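Local coordinates for saframycin Mx1 synthetase B (Legionella pneumophila subsp. pneumophila, PDB 3KXW), which is a fatty acid AMP ligase of the ANL superfamily, with a large AMP-binding domain and a smaller C-terminal one, at residues 283-294 with 313-324. Sequence-based numbering, arbitrary orientation.
Sequences KEGLDLSSWVTA and FKEFGFRKEAFY
Parallel pairing of A294 with F323 starts the union of strands 293-296 and 323-328, the two outer elements of a beta-alpha-beta unit whose crossover is helix 303-313. Two backbone bonds fix the register: A294 N donates to A322 O (2.8 Å), and Y324 N to A294 O (2.9 Å). Beside them, T293 CA makes a CA-H...O contact with A322 O, and F323 CA another with A294 O. Before the strands, the loops leading into them run alongside each other. There L288 N donates to F316 O at 2.7 Å, with an N-H...O angle of 161°. Between these bonds, water 1 accepts from R319 N and lies within hydrogen-bonding distance of L288 O and W291 O, two of several carbonyls competing for its protons.

Side chains pack between the two segments beside and ahead of this bridge. F318, with CG anti to its backbone N (chi1 -177°), presents its ring edge to the six-membered ring of W291, an edge-to-face pair with centroids 5.3 Å apart and planes at 63°. A294 CB sits at the F318 edge, 3.9 Å from CE1, and also lies over a W291 face. The W291 indole N-H has S264 O as its stronger partner. L288 CD1 rests against both F313 CB and F318 CB, 4.0 Å from each. Farther out, K283 lays CB over the F316 face, 3.8 Å from the centroid, a CH-pi contact; its extended chain then passes F313 to a salt bridge with E280.

The segments bury 790 Å² in total, and their side-chain contacts are chiefly apolar and aromatic, while backbone amides and a water supply polar links. The bonds set A294 opposite F323 and tie Y324 N to A294 O, consistent with the pairing helping to place Y324, whose OH is bonded to G339 O and whose side chain lies about 6 Å from the bound 5'-O-[(S)-(dodecanoyloxy)(hydroxy)phosphoryl]adenosine.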
loop_
_atom_site.group_PDB
_atom_site.type_symbol
_atom_site.label_atom_id
_atom_site.label_comp_id
_atom_site.label_asym_id
_atom_site.label_seq_id
_atom_site.Cartn_x
_atom_site.Cartn_y
_atom_site.Cartn_z
ATOM N N LYS A 283 -23.325 11.450 7.180
ATOM C CA LYS A 283 -22.226 12.015 7.974
ATOM C C LYS A 283 -22.636 12.303 9.419
ATOM O O LYS A 283 -21.783 12.526 10.284
ATOM C CB LYS A 283 -21.710 13.312 7.356
ATOM C CG LYS A 283 -21.278 13.211 5.883
ATOM C CD LYS A 283 -20.892 14.565 5.330
ATOM C CE LYS A 283 -20.509 14.474 3.841
ATOM N NZ LYS A 283 -20.255 15.843 3.307
ATOM N N GLU A 284 -23.938 12.329 9.674
ATOM C CA GLU A 284 -24.438 12.624 11.018
ATOM C C GLU A 284 -23.852 11.635 12.023
ATOM O O GLU A 284 -23.877 10.432 11.803
ATOM C CB GLU A 284 -25.975 12.592 11.040
ATOM C CG GLU A 284 -26.567 13.588 12.037
ATOM C CD GLU A 284 -28.103 13.672 12.026
ATOM O OE1 GLU A 284 -28.746 13.355 10.993
ATOM O OE2 GLU A 284 -28.668 14.072 13.077
ATOM N N GLY A 285 -23.291 12.136 13.116
ATOM C CA GLY A 285 -22.638 11.249 14.059
ATOM C C GLY A 285 -21.110 11.236 14.009
ATOM O O GLY A 285 -20.476 10.739 14.934
ATOM N N LEU A 286 -20.503 11.770 12.946
ATOM C CA LEU A 286 -19.041 11.799 12.881
ATOM C C LEU A 286 -18.470 12.865 13.806
ATOM O O LEU A 286 -19.111 13.865 14.061
ATOM C CB LEU A 286 -18.560 12.073 11.453
ATOM C CG LEU A 286 -18.891 11.010 10.416
ATOM C CD1 LEU A 286 -18.373 11.449 9.036
ATOM C CD2 LEU A 286 -18.315 9.654 10.826
ATOM N N ASP A 287 -17.254 12.639 14.289
ATOM C CA ASP A 287 -16.478 13.638 15.012
ATOM C C ASP A 287 -15.025 13.284 14.787
ATOM O O ASP A 287 -14.516 12.339 15.378
ATOM C CB ASP A 287 -16.772 13.608 16.508
ATOM C CG ASP A 287 -15.857 14.540 17.306
ATOM O OD1 ASP A 287 -15.083 15.321 16.712
ATOM O OD2 ASP A 287 -15.933 14.516 18.548
ATOM N N LEU A 288 -14.365 14.053 13.935
ATOM C CA LEU A 288 -13.029 13.712 13.489
ATOM C C LEU A 288 -11.987 14.614 14.135
ATOM O O LEU A 288 -10.860 14.719 13.648
ATOM C CB LEU A 288 -12.954 13.821 11.953
ATOM C CG LEU A 288 -13.953 12.910 11.220
ATOM C CD1 LEU A 288 -14.003 13.216 9.697
ATOM C CD2 LEU A 288 -13.726 11.410 11.499
ATOM N N SER A 289 -12.360 15.286 15.228
ATOM C CA SER A 289 -11.421 16.211 15.875
ATOM C C SER A 289 -10.155 15.541 16.419
ATOM O O SER A 289 -9.128 16.194 16.519
ATOM C CB SER A 289 -12.104 17.025 16.991
ATOM O OG SER A 289 -12.785 16.162 17.888
ATOM N N SER A 290 -10.236 14.264 16.789
ATOM C CA SER A 290 -9.073 13.537 17.309
ATOM C C SER A 290 -8.011 13.294 16.239
ATOM O O SER A 290 -6.832 13.063 16.555
ATOM C CB SER A 290 -9.480 12.176 17.919
ATOM O OG SER A 290 -9.935 11.237 16.937
ATOM N N TRP A 291 -8.450 13.320 14.981
ATOM C CA TRP A 291 -7.656 12.878 13.830
ATOM C C TRP A 291 -6.684 13.984 13.399
ATOM O O TRP A 291 -7.019 14.826 12.575
ATOM C CB TRP A 291 -8.613 12.488 12.688
ATOM C CG TRP A 291 -7.981 11.757 11.522
ATOM C CD1 TRP A 291 -6.713 11.239 11.450
ATOM C CD2 TRP A 291 -8.614 11.440 10.278
ATOM N NE1 TRP A 291 -6.521 10.639 10.216
ATOM C CE2 TRP A 291 -7.673 10.747 9.488
ATOM C CE3 TRP A 291 -9.884 11.691 9.750
ATOM C CZ2 TRP A 291 -7.972 10.289 8.199
ATOM C CZ3 TRP A 291 -10.176 11.245 8.476
ATOM C CH2 TRP A 291 -9.231 10.545 7.716
ATOM N N VAL A 292 -5.491 13.997 13.987
ATOM C CA VAL A 292 -4.549 15.099 13.766
ATOM C C VAL A 292 -3.526 14.862 12.667
ATOM O O VAL A 292 -2.908 15.811 12.203
ATOM C CB VAL A 292 -3.808 15.511 15.068
ATOM C CG1 VAL A 292 -4.803 15.935 16.130
ATOM C CG2 VAL A 292 -2.880 14.381 15.570
ATOM N N THR A 293 -3.372 13.605 12.243
ATOM C CA THR A 293 -2.479 13.270 11.135
ATOM C C THR A 293 -3.194 12.329 10.180
ATOM O O THR A 293 -3.390 11.145 10.482
ATOM C CB THR A 293 -1.201 12.590 11.610
ATOM O OG1 THR A 293 -0.537 13.442 12.538
ATOM C CG2 THR A 293 -0.263 12.311 10.420
ATOM N N ALA A 294 -3.605 12.874 9.047
ATOM C CA ALA A 294 -4.291 12.098 8.008
ATOM C C ALA A 294 -3.278 11.938 6.895
ATOM O O ALA A 294 -3.160 12.823 6.019
ATOM C CB ALA A 294 -5.514 12.847 7.511
ATOM N N PHE A 313 -15.865 17.244 5.056
ATOM C CA PHE A 313 -15.872 16.776 6.447
ATOM C C PHE A 313 -15.567 17.819 7.530
ATOM O O PHE A 313 -15.595 17.508 8.716
ATOM C CB PHE A 313 -15.025 15.498 6.586
ATOM C CG PHE A 313 -15.579 14.364 5.776
ATOM C CD1 PHE A 313 -16.677 13.658 6.235
ATOM C CD2 PHE A 313 -15.070 14.065 4.523
ATOM C CE1 PHE A 313 -17.224 12.638 5.504
ATOM C CE2 PHE A 313 -15.640 13.036 3.757
ATOM C CZ PHE A 313 -16.710 12.334 4.247
ATOM N N LYS A 314 -15.291 19.041 7.103
ATOM C CA LYS A 314 -14.940 20.124 8.021
ATOM C C LYS A 314 -16.022 20.385 9.047
ATOM O O LYS A 314 -15.727 20.744 10.179
ATOM C CB LYS A 314 -14.605 21.413 7.246
ATOM C CG LYS A 314 -15.774 22.100 6.576
ATOM C CD LYS A 314 -15.308 23.387 5.865
ATOM C CE LYS A 314 -16.488 24.195 5.307
ATOM N NZ LYS A 314 -16.026 25.386 4.511
ATOM N N GLU A 315 -17.279 20.197 8.665
ATOM C CA GLU A 315 -18.357 20.400 9.620
ATOM C C GLU A 315 -18.378 19.311 10.704
ATOM O O GLU A 315 -19.061 19.447 11.728
ATOM C CB GLU A 315 -19.703 20.542 8.906
ATOM C CG GLU A 315 -19.735 21.729 7.924
ATOM C CD GLU A 315 -19.338 23.067 8.559
ATOM O OE1 GLU A 315 -19.566 23.267 9.778
ATOM O OE2 GLU A 315 -18.806 23.947 7.843
ATOM N N PHE A 316 -17.595 18.256 10.501
ATOM C CA PHE A 316 -17.522 17.187 11.492
ATOM C C PHE A 316 -16.166 17.071 12.167
ATOM O O PHE A 316 -15.779 15.989 12.591
ATOM C CB PHE A 316 -17.970 15.859 10.894
ATOM C CG PHE A 316 -19.342 15.928 10.302
ATOM C CD1 PHE A 316 -20.456 15.619 11.058
ATOM C CD2 PHE A 316 -19.517 16.400 9.006
ATOM C CE1 PHE A 316 -21.735 15.723 10.506
ATOM C CE2 PHE A 316 -20.786 16.514 8.457
ATOM C CZ PHE A 316 -21.890 16.179 9.203
ATOM N N GLY A 317 -15.463 18.195 12.265
ATOM C CA GLY A 317 -14.258 18.272 13.075
ATOM C C GLY A 317 -12.962 17.996 12.331
ATOM O O GLY A 317 -11.874 18.126 12.899
ATOM N N PHE A 318 -13.056 17.635 11.056
ATOM C CA PHE A 318 -11.837 17.420 10.285
ATOM C C PHE A 318 -11.165 18.744 9.937
ATOM O O PHE A 318 -11.815 19.651 9.428
ATOM C CB PHE A 318 -12.086 16.603 9.002
ATOM C CG PHE A 318 -10.809 16.310 8.246
ATOM C CD1 PHE A 318 -9.977 15.271 8.651
ATOM C CD2 PHE A 318 -10.421 17.098 7.174
ATOM C CE1 PHE A 318 -8.774 15.013 7.984
ATOM C CE2 PHE A 318 -9.225 16.868 6.498
ATOM C CZ PHE A 318 -8.392 15.819 6.907
ATOM N N ARG A 319 -9.856 18.850 10.178
ATOM C CA ARG A 319 -9.110 20.060 9.850
ATOM C C ARG A 319 -8.109 19.790 8.734
ATOM O O ARG A 319 -7.443 18.766 8.731
ATOM C CB ARG A 319 -8.368 20.600 11.090
ATOM C CG ARG A 319 -9.289 21.314 12.081
ATOM C CD ARG A 319 -8.526 21.903 13.290
ATOM N NE ARG A 319 -7.554 22.898 12.865
ATOM C CZ ARG A 319 -6.250 22.669 12.740
ATOM N NH1 ARG A 319 -5.741 21.485 13.051
ATOM N NH2 ARG A 319 -5.447 23.638 12.321
ATOM N N LYS A 320 -7.989 20.710 7.793
ATOM C CA LYS A 320 -7.132 20.446 6.634
ATOM C C LYS A 320 -5.669 20.314 7.022
ATOM O O LYS A 320 -4.901 19.651 6.314
ATOM C CB LYS A 320 -7.309 21.529 5.559
ATOM C CG LYS A 320 -6.680 21.170 4.197
ATOM C CD LYS A 320 -7.000 22.218 3.112
ATOM C CE LYS A 320 -6.421 21.809 1.734
ATOM N NZ LYS A 320 -6.630 22.868 0.671
ATOM N N GLU A 321 -5.291 20.947 8.136
ATOM C CA GLU A 321 -3.929 20.908 8.645
ATOM C C GLU A 321 -3.532 19.485 9.051
ATOM O O GLU A 321 -2.358 19.190 9.230
ATOM C CB GLU A 321 -3.786 21.827 9.879
ATOM C CG GLU A 321 -3.907 23.318 9.594
ATOM C CD GLU A 321 -5.340 23.763 9.306
ATOM O OE1 GLU A 321 -6.279 23.032 9.670
ATOM O OE2 GLU A 321 -5.518 24.849 8.708
ATOM N N ALA A 322 -4.514 18.618 9.240
ATOM C CA ALA A 322 -4.219 17.233 9.593
ATOM C C ALA A 322 -3.529 16.497 8.429
ATOM O O ALA A 322 -2.757 15.542 8.637
ATOM C CB ALA A 322 -5.498 16.507 9.987
ATOM N N PHE A 323 -3.801 16.928 7.199
ATOM C CA PHE A 323 -3.317 16.188 6.033
ATOM C C PHE A 323 -1.815 16.182 6.016
ATOM O O PHE A 323 -1.193 17.232 6.201
ATOM C CB PHE A 323 -3.828 16.793 4.726
ATOM C CG PHE A 323 -5.118 16.202 4.250
ATOM C CD1 PHE A 323 -5.221 14.840 3.989
ATOM C CD2 PHE A 323 -6.224 17.001 4.016
ATOM C CE1 PHE A 323 -6.405 14.304 3.511
ATOM C CE2 PHE A 323 -7.404 16.465 3.566
ATOM C CZ PHE A 323 -7.489 15.107 3.292
ATOM N N TYR A 324 -1.237 14.999 5.780
ATOM C CA TYR A 324 0.204 14.811 5.894
ATOM C C TYR A 324 0.699 14.011 4.700
ATOM O O TYR A 324 0.784 12.783 4.775
ATOM C CB TYR A 324 0.538 14.058 7.186
ATOM C CG TYR A 324 2.015 13.977 7.505
ATOM C CD1 TYR A 324 2.644 14.978 8.219
ATOM C CD2 TYR A 324 2.776 12.889 7.090
ATOM C CE1 TYR A 324 3.997 14.907 8.534
ATOM C CE2 TYR A 324 4.146 12.806 7.396
ATOM C CZ TYR A 324 4.746 13.829 8.111
ATOM O OH TYR A 324 6.090 13.754 8.398
HETATM O O HOH W 1 -9.008 16.686 12.232
#